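Putative membrane protein (Corynebacterium diphtheriae NCTC 13129, PDB 3C8I) is of unknown function but belongs to the DUF3239 family, this chain being the C-terminal part of a putative transmembrane protein. Local coordinates at the interface of chains A and B. Sequence-based numbering; all coordinates share one arbitrary frame. Chains: chain A/B, Putative membrane protein.

Contact 1: the interface of chains A and B. Residues chain A 54-56, 98; chain B 58, 97-99.
The 3-10 turn 96-98 of chain B, part of the DUF3239 region, packs against the loop that leaves strand 47-54 of chain A, with B:Trp98 meeting A:Thr55 and A:Ala56. The main-chain carbonyl oxygen B:Trp98 O takes two backbone hydrogen bonds, from A:Thr55 N at 2.9 Å and from A:Ala56 N at 3.0 Å. Both donors approach from the same face of the carbonyl plane. A:Thr55 N stands well above that plane, 44° out of it, whereas A:Ala56 N is tilted much less. The pair holds the chain A loop over the end of the turn. The methyl A:Thr55 CG2, anti to its own N, runs past B:Pro58 in the opposite sense and meets ring carbon CG at 3.5 Å. Beside it, A:Ala56 CB faces B:Trp98 CD1 at 3.8 Å. The two indoles run antiparallel, their planes roughly 30° apart, and meet where A:Trp98 CD1 lies 3.8 Å from B:Trp98 CE3, while A:Trp98 CH2 reaches B:Ala99 CB at 3.9 Å. A bond within chain A fixes the rotation of the A:Trp98 indole: its NE1 points in the ring plane at A:Ala56 O, 3.0 Å away and nearly straight (167° at H).

Contact 2: the interface of chains A and B. Residues chain A 58, 97-101; chain B 52, 92, 98.
Two chain A elements of the DUF3239 region meet chain B here: the 3-10 turn 96-98 with its following loop faces B:Arg52 of strand 47-54 and B:Ser92 of strand 90-95, and A:Pro58, in the loop after strand 47-54, meets B:Trp98. The main hydrogen bond runs from the guanidinium nitrogen B:Arg52 NH1 to the main-chain carbonyl A:Trp98 O, 2.8 Å long and 160° at H. The acceptor lies almost in the guanidinium plane, though the donor is tilted 30° from the carbonyl plane. B:Arg52 NH2 adds weak bonds to A:Trp98 O at 3.2 Å and to A:Ala97 O at 3.3 Å. These carbonyl oxygens would probably favour the positive charge. CG of B:Arg52 is anti to the backbone N (chi1 -179°) and the chain stays extended from CG to NE, which carries the guanidinium to chain A. One residue further on, the hydroxyl B:Ser92 OG donates to A:Ala99 O at 3.2 Å.

Among the apolar contacts, A:Pro58 crosses B:Trp98 at about a right angle and lays CG over the six-membered ring, 3.7 Å from its centroid, a CH-pi contact displaced toward the rim. The nearest atom of the B:Trp98 ring is CH2, 3.4 Å from A:Pro58 CG. B:Trp98 CH2 also lies over one face of the B:Arg52 guanidinium, whose CZ sits at the indole edge, and may help orient the guanidinium edge toward the chain A carbonyls.

Contact 3: the interface of chains A and B. Residues chain A 76, 94, 98-99; chain B 14, 76-77, 94.
The phenol oxygen B:Tyr14 OH lies beside two chain A side chains, 3.9 Å from the thioether sulfur A:Met94 SD and 4.1 Å from the methyl A:Val76 CG2. These are van der Waals neighbours in a largely apolar patch where strands 70-77 and 91-95 of chain A, with A:Trp98 of the 3-10 turn 96-98 and A:Ala99 after it, face B:Tyr14 and strands 70-80 and 90-95 of chain B. A:Met94 is extended through its first two torsions (chi1 178°), which carries SD to chain B, and the bend at chi3 lays CE beside B:Val76 and B:Thr77. Its SD meets B:Val76 CG2 at 3.3 Å, a tight fit, the two side chains crossing obliquely. The other branch of that valine, CG1, touches A:Ala99 CA at 3.9 Å. Next to it B:Thr77 sets both branches against the methyl of A:Ala99, with OG1 3.4 Å and CG2 3.7 Å from CB. B:Met94 meets the A:Trp98 indole. Its CG sits between the backbone N and the carbonyl carbon (chi1 62°), and a bend further out lays the terminal CE over one ring face, 3.7 Å from the centroid of the six-membered ring, in a CH-pi contact. The sulfur of B:Met94 lies nearer the rim, with SD 3.5 Å from A:Trp98 CE3.

Contact 1: the interface of chains A and B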
ATOM      1  N   ILE A  54     -15.889   8.351 -14.417  1.00 32.33           N
ATOM      2  CA  ILE A  54     -15.483   7.002 -14.085  1.00 33.00           C
ATOM      3  C   ILE A  54     -16.661   6.254 -13.466  1.00 33.57           C
ATOM      4  O   ILE A  54     -17.720   6.833 -13.185  1.00 33.55           O
ATOM      5  CB  ILE A  54     -14.276   6.997 -13.133  1.00 32.72           C
ATOM      6  CG1 ILE A  54     -14.660   7.611 -11.783  1.00 32.93           C
ATOM      7  CG2 ILE A  54     -13.078   7.740 -13.756  1.00 32.68           C
ATOM      8  CD1 ILE A  54     -13.632   7.460 -10.705  1.00 33.80           C
ATOM      9  N   THR A  55     -16.476   4.964 -13.247  1.00 34.04           N
ATOM     10  CA  THR A  55     -17.555   4.157 -12.723  1.00 34.29           C
ATOM     11  C   THR A  55     -17.337   3.771 -11.284  1.00 33.96           C
ATOM     12  O   THR A  55     -18.278   3.821 -10.497  1.00 33.62           O
ATOM     13  CB  THR A  55     -17.809   2.936 -13.633  1.00 34.86           C
ATOM     14  OG1 THR A  55     -17.998   3.407 -14.979  1.00 38.01           O
ATOM     15  CG2 THR A  55     -19.055   2.217 -13.228  1.00 35.31           C
ATOM     16  N   ALA A  56     -16.111   3.425 -10.915  1.00 33.24           N
ATOM     17  CA  ALA A  56     -15.855   2.891  -9.590  1.00 33.63           C
ATOM     18  C   ALA A  56     -14.436   3.147  -9.123  1.00 33.51           C
ATOM     19  O   ALA A  56     -13.495   3.243  -9.927  1.00 34.25           O
ATOM     20  CB  ALA A  56     -16.151   1.365  -9.565  1.00 33.38           C
ATOM     21  N   TRP A  98      -6.995   2.952  -7.902  1.00 28.61           N
ATOM     22  CA  TRP A  98      -6.932   2.056  -9.046  1.00 29.19           C
ATOM     23  C   TRP A  98      -5.687   1.184  -9.051  1.00 29.61           C
ATOM     24  O   TRP A  98      -5.756   0.044  -9.545  1.00 30.75           O
ATOM     25  CB  TRP A  98      -7.057   2.796 -10.376  1.00 29.72           C
ATOM     26  CG  TRP A  98      -8.443   3.250 -10.722  1.00 30.01           C
ATOM     27  CD1 TRP A  98      -9.582   3.095  -9.992  1.00 31.77           C
ATOM     28  CD2 TRP A  98      -8.817   3.951 -11.900  1.00 30.26           C
ATOM     29  NE1 TRP A  98     -10.649   3.644 -10.665  1.00 31.11           N
ATOM     30  CE2 TRP A  98     -10.201   4.186 -11.832  1.00 29.71           C
ATOM     31  CE3 TRP A  98      -8.109   4.421 -13.000  1.00 29.67           C
ATOM     32  CZ2 TRP A  98     -10.903   4.856 -12.843  1.00 31.54           C
ATOM     33  CZ3 TRP A  98      -8.809   5.080 -14.006  1.00 31.42           C
ATOM     34  CH2 TRP A  98     -10.202   5.292 -13.909  1.00 30.84           C
TER
ATOM     35  N   PRO B  58     -18.469  -3.269 -11.374  1.00 34.59           N
ATOM     36  CA  PRO B  58     -19.765  -3.031 -11.988  1.00 35.64           C
ATOM     37  C   PRO B  58     -20.101  -4.083 -13.040  1.00 36.41           C
ATOM     38  O   PRO B  58     -19.255  -4.398 -13.872  1.00 37.16           O
ATOM     39  CB  PRO B  58     -19.595  -1.654 -12.630  1.00 35.35           C
ATOM     40  CG  PRO B  58     -18.632  -0.970 -11.774  1.00 35.64           C
ATOM     41  CD  PRO B  58     -17.669  -2.033 -11.333  1.00 35.61           C
ATOM     42  N   ALA B  97     -13.975  -1.870 -16.565  1.00 32.24           N
ATOM     43  CA  ALA B  97     -15.294  -1.528 -16.025  1.00 32.31           C
ATOM     44  C   ALA B  97     -15.268  -0.490 -14.878  1.00 32.75           C
ATOM     45  O   ALA B  97     -16.323   0.042 -14.547  1.00 33.55           O
ATOM     46  CB  ALA B  97     -16.023  -2.769 -15.580  1.00 31.65           C
ATOM     47  N   TRP B  98     -14.113  -0.231 -14.260  1.00 31.83           N
ATOM     48  CA  TRP B  98     -14.008   0.819 -13.235  1.00 33.44           C
ATOM     49  C   TRP B  98     -13.927   2.202 -13.887  1.00 34.10           C
ATOM     50  O   TRP B  98     -14.231   3.208 -13.250  1.00 33.62           O
ATOM     51  CB  TRP B  98     -12.765   0.646 -12.370  1.00 31.22           C
ATOM     52  CG  TRP B  98     -12.788  -0.496 -11.387  1.00 30.89           C
ATOM     53  CD1 TRP B  98     -13.854  -1.276 -11.039  1.00 30.01           C
ATOM     54  CD2 TRP B  98     -11.688  -0.936 -10.590  1.00 29.92           C
ATOM     55  NE1 TRP B  98     -13.475  -2.206 -10.087  1.00 30.20           N
ATOM     56  CE2 TRP B  98     -12.146  -2.021  -9.798  1.00 30.30           C
ATOM     57  CE3 TRP B  98     -10.347  -0.549 -10.496  1.00 29.84           C
ATOM     58  CZ2 TRP B  98     -11.305  -2.707  -8.911  1.00 30.44           C
ATOM     59  CZ3 TRP B  98      -9.520  -1.229  -9.630  1.00 30.27           C
ATOM     60  CH2 TRP B  98      -9.996  -2.308  -8.856  1.00 30.54           C
ATOM     61  N   ALA B  99     -13.507   2.221 -15.151  1.00 36.60           N
ATOM     62  CA  ALA B  99     -13.327   3.443 -15.945  1.00 38.28           C
ATOM     63  C   ALA B  99     -14.489   3.792 -16.884  1.00 40.23           C
ATOM     64  O   ALA B  99     -14.632   4.966 -17.247  1.00 41.37           O
ATOM     65  CB  ALA B  99     -12.050   3.335 -16.758  1.00 38.19           C
TER

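Contact 2: the interface of chains A and B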
ATOM      1  N   PRO A  58     -11.966   1.547  -5.887  1.00 33.84           N
ATOM      2  CA  PRO A  58     -11.865   0.690  -4.702  1.00 36.21           C
ATOM      3  C   PRO A  58     -11.803   1.504  -3.417  1.00 37.86           C
ATOM      4  O   PRO A  58     -10.959   2.418  -3.296  1.00 38.00           O
ATOM      5  CB  PRO A  58     -10.559  -0.059  -4.924  1.00 34.94           C
ATOM      6  CG  PRO A  58     -10.406  -0.092  -6.362  1.00 34.57           C
ATOM      7  CD  PRO A  58     -10.909   1.228  -6.852  1.00 33.97           C
ATOM      8  N   ALA A  97      -6.100   4.766  -5.887  1.00 28.07           N
ATOM      9  CA  ALA A  97      -6.770   3.518  -5.480  1.00 28.16           C
ATOM     10  C   ALA A  97      -6.959   2.486  -6.642  1.00 28.76           C
ATOM     11  O   ALA A  97      -7.063   1.283  -6.386  1.00 28.84           O
ATOM     12  CB  ALA A  97      -8.074   3.832  -4.790  1.00 26.93           C
ATOM     13  N   TRP A  98      -6.995   2.952  -7.902  1.00 28.61           N
ATOM     14  CA  TRP A  98      -6.932   2.056  -9.046  1.00 29.19           C
ATOM     15  C   TRP A  98      -5.687   1.184  -9.051  1.00 29.61           C
ATOM     16  O   TRP A  98      -5.756   0.044  -9.545  1.00 30.75           O
ATOM     17  CB  TRP A  98      -7.057   2.796 -10.376  1.00 29.72           C
ATOM     18  CG  TRP A  98      -8.443   3.250 -10.722  1.00 30.01           C
ATOM     19  CD1 TRP A  98      -9.582   3.095  -9.992  1.00 31.77           C
ATOM     20  CD2 TRP A  98      -8.817   3.951 -11.900  1.00 30.26           C
ATOM     21  NE1 TRP A  98     -10.649   3.644 -10.665  1.00 31.11           N
ATOM     22  CE2 TRP A  98     -10.201   4.186 -11.832  1.00 29.71           C
ATOM     23  CE3 TRP A  98      -8.109   4.421 -13.000  1.00 29.67           C
ATOM     24  CZ2 TRP A  98     -10.903   4.856 -12.843  1.00 31.54           C
ATOM     25  CZ3 TRP A  98      -8.809   5.080 -14.006  1.00 31.42           C
ATOM     26  CH2 TRP A  98     -10.202   5.292 -13.909  1.00 30.84           C
ATOM     27  N   ALA A  99      -4.559   1.692  -8.546  1.00 29.17           N
ATOM     28  CA  ALA A  99      -3.351   0.897  -8.430  1.00 29.12           C
ATOM     29  C   ALA A  99      -3.385   0.050  -7.158  1.00 29.49           C
ATOM     30  O   ALA A  99      -3.106  -1.146  -7.208  1.00 29.22           O
ATOM     31  CB  ALA A  99      -2.107   1.780  -8.454  1.00 29.81           C
ATOM     32  N   THR A 100      -3.710   0.680  -6.029  1.00 28.93           N
ATOM     33  CA  THR A 100      -3.920  -0.011  -4.746  1.00 29.44           C
ATOM     34  C   THR A 100      -4.785   0.819  -3.814  1.00 29.43           C
ATOM     35  O   THR A 100      -4.548   2.031  -3.674  1.00 29.80           O
ATOM     36  CB  THR A 100      -2.606  -0.362  -4.004  1.00 30.28           C
ATOM     37  OG1 THR A 100      -2.933  -0.854  -2.695  1.00 30.91           O
ATOM     38  CG2 THR A 100      -1.692   0.803  -3.879  1.00 29.72           C
ATOM     39  N   PRO A 101      -5.795   0.188  -3.191  1.00 29.39           N
ATOM     40  CA  PRO A 101      -6.602   0.893  -2.176  1.00 29.28           C
ATOM     41  C   PRO A 101      -6.043   0.821  -0.745  1.00 28.71           C
ATOM     42  O   PRO A 101      -6.724   1.233   0.175  1.00 28.72           O
ATOM     43  CB  PRO A 101      -7.936   0.156  -2.250  1.00 29.01           C
ATOM     44  CG  PRO A 101      -7.546  -1.239  -2.519  1.00 29.74           C
ATOM     45  CD  PRO A 101      -6.333  -1.166  -3.429  1.00 29.74           C
TER
ATOM     46  N   ARG B  52      -5.099 -10.175  -8.091  1.00 29.27           N
ATOM     47  CA  ARG B  52      -5.547  -9.061  -7.286  1.00 29.63           C
ATOM     48  C   ARG B  52      -6.881  -9.364  -6.639  1.00 29.32           C
ATOM     49  O   ARG B  52      -7.809  -9.821  -7.295  1.00 27.76           O
ATOM     50  CB  ARG B  52      -5.709  -7.818  -8.158  1.00 29.58           C
ATOM     51  CG  ARG B  52      -6.141  -6.591  -7.414  1.00 29.50           C
ATOM     52  CD  ARG B  52      -6.228  -5.368  -8.339  1.00 29.10           C
ATOM     53  NE  ARG B  52      -6.621  -4.166  -7.604  1.00 29.47           N
ATOM     54  CZ  ARG B  52      -6.385  -2.915  -7.989  1.00 27.27           C
ATOM     55  NH1 ARG B  52      -5.786  -2.677  -9.148  1.00 27.57           N
ATOM     56  NH2 ARG B  52      -6.779  -1.889  -7.222  1.00 27.02           N
ATOM     57  N   SER B  92       0.017  -4.117 -11.202  1.00 30.77           N
ATOM     58  CA  SER B  92      -1.398  -4.012 -10.780  1.00 31.49           C
ATOM     59  C   SER B  92      -2.354  -3.972 -11.965  1.00 30.82           C
ATOM     60  O   SER B  92      -2.366  -2.978 -12.716  1.00 31.18           O
ATOM     61  CB  SER B  92      -1.668  -2.761  -9.947  1.00 32.64           C
ATOM     62  OG  SER B  92      -0.876  -2.768  -8.791  1.00 35.60           O
ATOM     63  N   TRP B  98     -14.113  -0.231 -14.260  1.00 31.83           N
ATOM     64  CA  TRP B  98     -14.008   0.819 -13.235  1.00 33.44           C
ATOM     65  C   TRP B  98     -13.927   2.202 -13.887  1.00 34.10           C
ATOM     66  O   TRP B  98     -14.231   3.208 -13.250  1.00 33.62           O
ATOM     67  CB  TRP B  98     -12.765   0.646 -12.370  1.00 31.22           C
ATOM     68  CG  TRP B  98     -12.788  -0.496 -11.387  1.00 30.89           C
ATOM     69  CD1 TRP B  98     -13.854  -1.276 -11.039  1.00 30.01           C
ATOM     70  CD2 TRP B  98     -11.688  -0.936 -10.590  1.00 29.92           C
ATOM     71  NE1 TRP B  98     -13.475  -2.206 -10.087  1.00 30.20           N
ATOM     72  CE2 TRP B  98     -12.146  -2.021  -9.798  1.00 30.30           C
ATOM     73  CE3 TRP B  98     -10.347  -0.549 -10.496  1.00 29.84           C
ATOM     74  CZ2 TRP B  98     -11.305  -2.707  -8.911  1.00 30.44           C
ATOM     75  CZ3 TRP B  98      -9.520  -1.229  -9.630  1.00 30.27           C
ATOM     76  CH2 TRP B  98      -9.996  -2.308  -8.856  1.00 30.54           C
TER

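Contact 3: the interface of chains A and B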
ATOM      1  N   VAL A  76      -2.131  12.260 -15.258  1.00 27.32           N
ATOM      2  CA  VAL A  76      -1.609  11.629 -16.450  1.00 28.63           C
ATOM      3  C   VAL A  76      -1.656  12.613 -17.622  1.00 28.38           C
ATOM      4  O   VAL A  76      -2.717  13.006 -18.066  1.00 28.21           O
ATOM      5  CB  VAL A  76      -2.372  10.336 -16.775  1.00 27.83           C
ATOM      6  CG1 VAL A  76      -1.799   9.640 -18.045  1.00 31.19           C
ATOM      7  CG2 VAL A  76      -2.349   9.383 -15.513  1.00 30.35           C
ATOM      8  N   MET A  94      -5.873  10.081 -12.511  1.00 31.19           N
ATOM      9  CA  MET A  94      -6.084   8.663 -12.282  1.00 30.90           C
ATOM     10  C   MET A  94      -6.096   8.421 -10.779  1.00 29.64           C
ATOM     11  O   MET A  94      -5.083   8.656 -10.107  1.00 29.68           O
ATOM     12  CB  MET A  94      -4.966   7.857 -12.948  1.00 30.25           C
ATOM     13  CG  MET A  94      -5.073   6.365 -12.716  1.00 33.53           C
ATOM     14  SD  MET A  94      -3.615   5.485 -13.388  1.00 38.42           S
ATOM     15  CE  MET A  94      -2.674   5.488 -11.898  1.00 39.84           C
ATOM     16  N   TRP A  98      -6.995   2.952  -7.902  1.00 28.61           N
ATOM     17  CA  TRP A  98      -6.932   2.056  -9.046  1.00 29.19           C
ATOM     18  C   TRP A  98      -5.687   1.184  -9.051  1.00 29.61           C
ATOM     19  O   TRP A  98      -5.756   0.044  -9.545  1.00 30.75           O
ATOM     20  CB  TRP A  98      -7.057   2.796 -10.376  1.00 29.72           C
ATOM     21  CG  TRP A  98      -8.443   3.250 -10.722  1.00 30.01           C
ATOM     22  CD1 TRP A  98      -9.582   3.095  -9.992  1.00 31.77           C
ATOM     23  CD2 TRP A  98      -8.817   3.951 -11.900  1.00 30.26           C
ATOM     24  NE1 TRP A  98     -10.649   3.644 -10.665  1.00 31.11           N
ATOM     25  CE2 TRP A  98     -10.201   4.186 -11.832  1.00 29.71           C
ATOM     26  CE3 TRP A  98      -8.109   4.421 -13.000  1.00 29.67           C
ATOM     27  CZ2 TRP A  98     -10.903   4.856 -12.843  1.00 31.54           C
ATOM     28  CZ3 TRP A  98      -8.809   5.080 -14.006  1.00 31.42           C
ATOM     29  CH2 TRP A  98     -10.202   5.292 -13.909  1.00 30.84           C
ATOM     30  N   ALA A  99      -4.559   1.692  -8.546  1.00 29.17           N
ATOM     31  CA  ALA A  99      -3.351   0.897  -8.430  1.00 29.12           C
ATOM     32  C   ALA A  99      -3.385   0.050  -7.158  1.00 29.49           C
ATOM     33  O   ALA A  99      -3.106  -1.146  -7.208  1.00 29.22           O
ATOM     34  CB  ALA A  99      -2.107   1.780  -8.454  1.00 29.81           C
TER
ATOM     35  N   TYR B  14      -1.373   2.308 -22.004  1.00 60.81           N
ATOM     36  CA  TYR B  14      -2.159   1.605 -20.979  1.00 59.10           C
ATOM     37  C   TYR B  14      -2.932   0.510 -21.695  1.00 58.07           C
ATOM     38  O   TYR B  14      -4.145   0.622 -21.904  1.00 58.96           O
ATOM     39  CB  TYR B  14      -3.122   2.567 -20.261  1.00 59.49           C
ATOM     40  CG  TYR B  14      -2.496   3.397 -19.152  1.00 59.95           C
ATOM     41  CD1 TYR B  14      -2.230   4.764 -19.322  1.00 59.41           C
ATOM     42  CD2 TYR B  14      -2.197   2.821 -17.913  1.00 60.21           C
ATOM     43  CE1 TYR B  14      -1.656   5.521 -18.283  1.00 59.71           C
ATOM     44  CE2 TYR B  14      -1.633   3.571 -16.877  1.00 58.66           C
ATOM     45  CZ  TYR B  14      -1.364   4.912 -17.068  1.00 59.74           C
ATOM     46  OH  TYR B  14      -0.804   5.634 -16.036  1.00 60.02           O
ATOM     47  N   VAL B  76      -2.247  -1.060 -14.850  1.00 37.32           N
ATOM     48  CA  VAL B  76      -2.317   0.363 -14.531  1.00 37.81           C
ATOM     49  C   VAL B  76      -0.993   0.879 -13.994  1.00 38.64           C
ATOM     50  O   VAL B  76      -0.597   2.006 -14.334  1.00 39.72           O
ATOM     51  CB  VAL B  76      -3.536   0.714 -13.641  1.00 38.06           C
ATOM     52  CG1 VAL B  76      -3.357   0.237 -12.227  1.00 38.20           C
ATOM     53  CG2 VAL B  76      -3.827   2.230 -13.689  1.00 39.09           C
ATOM     54  N   THR B  77      -0.270   0.058 -13.234  1.00 37.78           N
ATOM     55  CA  THR B  77       1.015   0.471 -12.681  1.00 37.71           C
ATOM     56  C   THR B  77       1.857  -0.756 -12.554  1.00 36.89           C
ATOM     57  O   THR B  77       1.325  -1.891 -12.606  1.00 35.72           O
ATOM     58  CB  THR B  77       0.905   1.134 -11.249  1.00 38.94           C
ATOM     59  OG1 THR B  77       0.233   0.244 -10.344  1.00 40.35           O
ATOM     60  CG2 THR B  77       0.149   2.457 -11.300  1.00 41.32           C
ATOM     61  N   MET B  94      -6.195  -3.616 -13.428  1.00 28.06           N
ATOM     62  CA  MET B  94      -7.509  -3.070 -13.061  1.00 29.08           C
ATOM     63  C   MET B  94      -8.536  -3.412 -14.134  1.00 29.42           C
ATOM     64  O   MET B  94      -8.221  -3.388 -15.323  1.00 29.96           O
ATOM     65  CB  MET B  94      -7.449  -1.536 -12.881  1.00 28.77           C
ATOM     66  CG  MET B  94      -7.067  -0.729 -14.114  1.00 31.28           C
ATOM     67  SD  MET B  94      -7.397   1.097 -13.977  1.00 26.28           S
ATOM     68  CE  MET B  94      -9.180   1.166 -14.102  1.00 34.11           C
TER

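Measured between the centres of their C-alpha atoms, contact 1 lies about 10 Å from contact 2 and 11 Å from contact 3, while contacts 2 and 3 are about 8 Å apart. Shared residues make them neighbouring parts of one interface: A:Trp98 takes part in all three, B:Trp98 joins contacts 1 and 2, and A:Ala99 joins contacts 2 and 3. B:Trp98 O serves in contact 1 and A:Trp98 O in contact 2, with different partners, consistent with an inexact two-fold. The deposited assembly holds four copies, and this pairing may not be the one adopted by the membrane-bound protein.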